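Local coordinates for cell wall surface anchor family protein (Jo),Cell wall surface anchor family protein (In) (Streptococcus pneumoniae, PDB 5MKC) that forms a spontaneous covalent link between its Jo and In parts, both derived from a pneumococcal pilus adhesin, and serves as a tool for welding proteins together, at residues A[33-38]-A[43-48]; A[116-119]-A[125-128]. One frame throughout, in Å; residues are numbered along the deposited sequence. Where two conformers were deposited one is given.

Interaction 1 of 2, residues A[33-38]-A[43-48]; sequences IIKVDG and GQHKAL. With SO4 (sulfate ion), chain I.
K35 and L48 form an antiparallel, non-hydrogen-bonded pair with CA atoms 4.7 Å apart, just before V36 N donates to A47 O (3.0 Å, 154°) from above the carbonyl plane. The bond is supplemented by a CA-H...O contact from L48 CA to I34 O at 3.2 Å. V36 lays CG2 against A47 CB at 3.8 Å, while I33 and L48 meet through their CD1 methyls. K35 passes over one face of the H45 imidazole, its CB 3.7 Å from the ring centroid and 20° off the normal, a CH-pi contact. With chi1 at 41°, H45 CG sits between the backbone N and the carbonyl carbon, which turns this face of the ring to the lysine; Y18 stacks on H45 as well. Bends at chi2, chi3 and chi4 then take the lysine on to a sulfate, probably from the crystallisation liquor. Its O4 accepts a nearly straight bond from G38 N (2.7 Å) and a weak one from K35 NZ. E40 N also bonds the ion. The hairpin, in the N-terminal part of the fusion (probably Jo), combines apolar and CH-pi contacts between its strands with an anion site, formed by backbone N-H groups and a lysine, in the link after strand 29-35.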
loop_
_atom_site.group_PDB
_atom_site.type_symbol
_atom_site.label_atom_id
_atom_site.label_comp_id
_atom_site.label_asym_id
_atom_site.label_seq_id
_atom_site.Cartn_x
_atom_site.Cartn_y
_atom_site.Cartn_z
ATOM N N ILE A 33 -3.397 -13.369 10.001
ATOM C CA ILE A 33 -3.399 -11.987 10.478
ATOM C C ILE A 33 -3.314 -11.964 11.983
ATOM O O ILE A 33 -3.866 -12.823 12.619
ATOM C CB ILE A 33 -4.628 -11.173 10.029
ATOM C CG1 ILE A 33 -5.913 -11.805 10.536
ATOM C CG2 ILE A 33 -4.662 -11.005 8.521
ATOM C CD1 ILE A 33 -7.138 -11.211 9.883
ATOM N N ILE A 34 -2.606 -10.978 12.532
ATOM C CA ILE A 34 -2.350 -10.894 13.968
ATOM C C ILE A 34 -2.398 -9.454 14.491
ATOM O O ILE A 34 -2.412 -8.509 13.718
ATOM C CB ILE A 34 -0.987 -11.498 14.329
ATOM C CG1 ILE A 34 0.136 -10.625 13.758
ATOM C CG2 ILE A 34 -0.909 -12.945 13.836
ATOM C CD1 ILE A 34 1.496 -10.960 14.324
ATOM N N LYS A 35 -2.435 -9.330 15.809
ATOM C CA LYS A 35 -2.591 -8.078 16.517
ATOM C C LYS A 35 -1.535 -7.104 16.071
ATOM O O LYS A 35 -0.380 -7.485 15.881
ATOM C CB LYS A 35 -2.475 -8.309 18.023
ATOM C CG LYS A 35 -2.021 -7.106 18.841
ATOM C CD LYS A 35 -2.733 -6.989 20.194
ATOM C CE LYS A 35 -1.815 -7.292 21.368
ATOM N NZ LYS A 35 -1.267 -6.063 22.000
ATOM N N VAL A 36 -1.960 -5.856 15.886
ATOM C CA VAL A 36 -1.077 -4.734 15.618
ATOM C C VAL A 36 -0.615 -4.111 16.927
ATOM O O VAL A 36 -1.427 -3.859 17.825
ATOM C CB VAL A 36 -1.829 -3.660 14.802
ATOM C CG1 VAL A 36 -1.027 -2.389 14.731
ATOM C CG2 VAL A 36 -2.155 -4.196 13.402
ATOM N N ASP A 37 0.688 -3.873 17.031
ATOM C CA ASP A 37 1.203 -3.277 18.247
ATOM C C ASP A 37 0.659 -1.836 18.383
ATOM O O ASP A 37 0.571 -1.075 17.426
ATOM C CB ASP A 37 2.734 -3.385 18.319
ATOM C CG ASP A 37 3.219 -4.745 18.900
ATOM O OD1 ASP A 37 2.413 -5.672 19.172
ATOM O OD2 ASP A 37 4.442 -4.880 19.088
ATOM N N GLY A 38 0.230 -1.529 19.602
ATOM C CA GLY A 38 -0.374 -0.237 19.913
ATOM C C GLY A 38 -1.887 -0.179 19.751
ATOM O O GLY A 38 -2.482 0.897 19.887
ATOM N N GLY A 43 -8.534 -4.663 26.922
ATOM C CA GLY A 43 -8.292 -6.099 26.799
ATOM C C GLY A 43 -8.584 -6.736 25.439
ATOM O O GLY A 43 -8.405 -7.940 25.277
ATOM N N GLN A 44 -9.053 -5.942 24.473
ATOM C CA GLN A 44 -9.238 -6.397 23.089
ATOM C C GLN A 44 -8.274 -5.618 22.186
ATOM O O GLN A 44 -7.850 -4.510 22.530
ATOM C CB GLN A 44 -10.692 -6.167 22.633
ATOM C CG GLN A 44 -11.736 -7.074 23.288
ATOM C CD GLN A 44 -11.636 -8.533 22.834
ATOM O OE1 GLN A 44 -10.710 -9.262 23.220
ATOM N NE2 GLN A 44 -12.591 -8.966 22.011
ATOM N N HIS A 45 -7.926 -6.169 21.031
ATOM C CA HIS A 45 -7.168 -5.374 20.077
ATOM C C HIS A 45 -8.018 -4.904 18.894
ATOM O O HIS A 45 -8.953 -5.580 18.460
ATOM C CB HIS A 45 -5.845 -6.034 19.666
ATOM C CG HIS A 45 -5.925 -7.513 19.435
ATOM N ND1 HIS A 45 -5.889 -8.435 20.463
ATOM C CD2 HIS A 45 -5.974 -8.236 18.287
ATOM C CE1 HIS A 45 -5.951 -9.658 19.959
ATOM N NE2 HIS A 45 -5.996 -9.566 18.641
ATOM N N LYS A 46 -7.730 -3.694 18.430
ATOM C CA LYS A 46 -8.580 -3.031 17.446
ATOM C C LYS A 46 -8.042 -3.123 16.015
ATOM O O LYS A 46 -8.704 -2.694 15.066
ATOM C CB LYS A 46 -8.746 -1.568 17.822
ATOM C CG LYS A 46 -9.578 -1.357 19.073
ATOM C CD LYS A 46 -9.605 0.101 19.514
ATOM C CE LYS A 46 -10.046 1.032 18.395
ATOM N NZ LYS A 46 -10.611 2.297 18.927
ATOM N N ALA A 47 -6.861 -3.686 15.842
ATOM C CA ALA A 47 -6.277 -3.761 14.500
ATOM C C ALA A 47 -5.475 -5.031 14.259
ATOM O O ALA A 47 -4.846 -5.562 15.174
ATOM C CB ALA A 47 -5.424 -2.537 14.226
ATOM N N LEU A 48 -5.513 -5.500 13.018
ATOM C CA LEU A 48 -4.860 -6.752 12.627
ATOM C C LEU A 48 -4.054 -6.562 11.349
ATOM O O LEU A 48 -4.521 -5.921 10.415
ATOM C CB LEU A 48 -5.920 -7.826 12.385
ATOM C CG LEU A 48 -6.864 -8.128 13.554
ATOM C CD1 LEU A 48 -8.020 -9.013 13.115
ATOM C CD2 LEU A 48 -6.095 -8.819 14.655
HETATM S S SO4 I . -0.334 -2.965 22.766
HETATM O O1 SO4 I . -0.920 -4.122 23.479
HETATM O O2 SO4 I . -1.373 -1.926 22.545
HETATM O O3 SO4 I . 0.768 -2.366 23.551
HETATM O O4 SO4 I . 0.210 -3.446 21.472
#

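Interaction 2 of 2, residues A[116-119]-A[125-128]; sequences IDLQ and RFDP
L118 sets its CD2 methyl over one face of the F126 ring, 3.8 Å from the centroid and 19° off the normal, which makes this a CH-pi contact. The methyl is displaced toward the rim, where L118 CD2 and F126 CD1 come within 3.6 Å; L118 CD1 adds a second touch on F126 CE1 at 3.9 Å, so both branches of the leucine meet the same side of the ring. The two side chains cross at about a right angle. Having CG opposite the backbone N (chi1 -166°) swings the phenyl group toward the leucine, although its CA-CB bond runs across the contact. Near the plane of the ring, at its edge, Q119 O stands 4.2 Å from F126 CD1.

Both segments belong to the Ig-like domain of the tip pilin, in the C-terminal part of the fusion (probably In). Strand 116-118 pairs with 183-192, whereas Y164 and I171, which touch both L118 and F126, belong to strands 161-165 and 170-178 of a different sheet. The leucine-phenyl contact therefore lies where side chains of two sheets converge, with Y131 also meeting the F126 ring.

Around the phenylalanine the loop carries charged groups. R125 NH2 and D127 OD1 are 3.3 Å apart, but the oxygen stands far from the guanidinium plane, and the pairing is one of charges, without a directed N-H. D123 brings a second carboxylate close to D127, a like charge that R125 would partly offset, and D127 N donates to D130 OD2.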
loop_
_atom_site.group_PDB
_atom_site.type_symbol
_atom_site.label_atom_id
_atom_site.label_comp_id
_atom_site.label_asym_id
_atom_site.label_seq_id
_atom_site.Cartn_x
_atom_site.Cartn_y
_atom_site.Cartn_z
ATOM N N ILE A 116 -13.743 3.162 5.047
ATOM C CA ILE A 116 -12.386 3.654 5.320
ATOM C C ILE A 116 -12.185 4.978 4.604
ATOM O O ILE A 116 -12.251 5.034 3.393
ATOM C CB ILE A 116 -11.316 2.657 4.848
ATOM C CG1 ILE A 116 -11.529 1.284 5.502
ATOM C CG2 ILE A 116 -9.900 3.179 5.140
ATOM C CD1 ILE A 116 -11.367 1.282 7.009
ATOM N N ASP A 117 -11.951 6.049 5.361
ATOM C CA ASP A 117 -11.747 7.384 4.795
ATOM C C ASP A 117 -10.262 7.757 4.740
ATOM O O ASP A 117 -9.549 7.803 5.751
ATOM C CB ASP A 117 -12.518 8.408 5.612
ATOM C CG ASP A 117 -14.020 8.143 5.607
ATOM O OD1 ASP A 117 -14.579 7.800 4.539
ATOM O OD2 ASP A 117 -14.653 8.283 6.667
ATOM N N LEU A 118 -9.801 8.013 3.529
ATOM C CA LEU A 118 -8.441 8.465 3.307
ATOM C C LEU A 118 -8.310 9.874 3.880
ATOM O O LEU A 118 -9.221 10.691 3.728
ATOM C CB LEU A 118 -8.178 8.483 1.798
ATOM C CG LEU A 118 -6.764 8.847 1.359
ATOM C CD1 LEU A 118 -5.715 7.909 1.945
ATOM C CD2 LEU A 118 -6.694 8.799 -0.160
ATOM N N GLN A 119 -7.194 10.184 4.535
ATOM C CA GLN A 119 -7.040 11.531 5.069
ATOM C C GLN A 119 -6.542 12.462 3.994
ATOM O O GLN A 119 -5.510 12.208 3.379
ATOM C CB GLN A 119 -6.101 11.553 6.275
ATOM C CG GLN A 119 -6.547 10.623 7.386
ATOM C CD GLN A 119 -7.963 10.881 7.874
ATOM O OE1 GLN A 119 -8.967 10.431 7.284
ATOM N NE2 GLN A 119 -8.045 11.574 8.993
ATOM N N ARG A 125 -8.808 17.165 -1.586
ATOM C CA ARG A 125 -8.052 16.353 -2.541
ATOM C C ARG A 125 -6.856 15.653 -1.892
ATOM O O ARG A 125 -6.372 16.075 -0.840
ATOM C CB ARG A 125 -7.543 17.220 -3.670
ATOM C CG ARG A 125 -8.613 17.923 -4.509
ATOM C CD ARG A 125 -7.995 18.580 -5.741
ATOM N NE ARG A 125 -6.929 19.520 -5.381
ATOM C CZ ARG A 125 -5.721 19.591 -5.960
ATOM N NH1 ARG A 125 -5.375 18.815 -6.987
ATOM N NH2 ARG A 125 -4.849 20.480 -5.513
ATOM N N PHE A 126 -6.369 14.585 -2.532
ATOM C CA PHE A 126 -5.195 13.880 -2.045
ATOM C C PHE A 126 -3.970 14.566 -2.606
ATOM O O PHE A 126 -3.624 14.387 -3.784
ATOM C CB PHE A 126 -5.247 12.441 -2.534
ATOM C CG PHE A 126 -4.294 11.483 -1.863
ATOM C CD1 PHE A 126 -4.208 11.371 -0.485
ATOM C CD2 PHE A 126 -3.606 10.555 -2.638
ATOM C CE1 PHE A 126 -3.372 10.400 0.093
ATOM C CE2 PHE A 126 -2.780 9.599 -2.069
ATOM C CZ PHE A 126 -2.663 9.518 -0.710
ATOM N N ASP A 127 -3.317 15.377 -1.780
ATOM C CA ASP A 127 -2.214 16.224 -2.238
ATOM C C ASP A 127 -0.880 15.663 -1.760
ATOM O O ASP A 127 -0.881 14.800 -0.894
ATOM C CB ASP A 127 -2.410 17.621 -1.703
ATOM C CG ASP A 127 -3.691 18.270 -2.224
ATOM O OD1 ASP A 127 -4.022 18.102 -3.427
ATOM O OD2 ASP A 127 -4.351 18.959 -1.416
ATOM N N PRO A 128 0.237 16.153 -2.320
ATOM C CA PRO A 128 1.542 15.673 -1.886
ATOM C C PRO A 128 1.752 15.624 -0.367
ATOM O O PRO A 128 2.414 14.699 0.136
ATOM C CB PRO A 128 2.500 16.663 -2.550
ATOM C CG PRO A 128 1.822 16.948 -3.840
ATOM C CD PRO A 128 0.361 17.070 -3.463
#

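Both segments of interaction 1 precede those of interaction 2 in the chain, and the unmodelled residues 91-97 lie between them, in keeping with their placement in different parts of the fusion. Their centres are 24 Å apart and their nearest atoms about 9 Å, so the two do not touch. A chain of antiparallel pairings nevertheless connects them: strand 44-57 pairs with 60-69, that with 76-89, then 183-192, and finally 116-118. Since 76-89 precedes the unmodelled residues and 183-192 follows them, this pairing joins the two parts through backbone contacts. The sulfate belongs to interaction 1 alone. Relative to the chain centre, interaction 1 is more peripheral, at 19 Å against 13 Å for interaction 2.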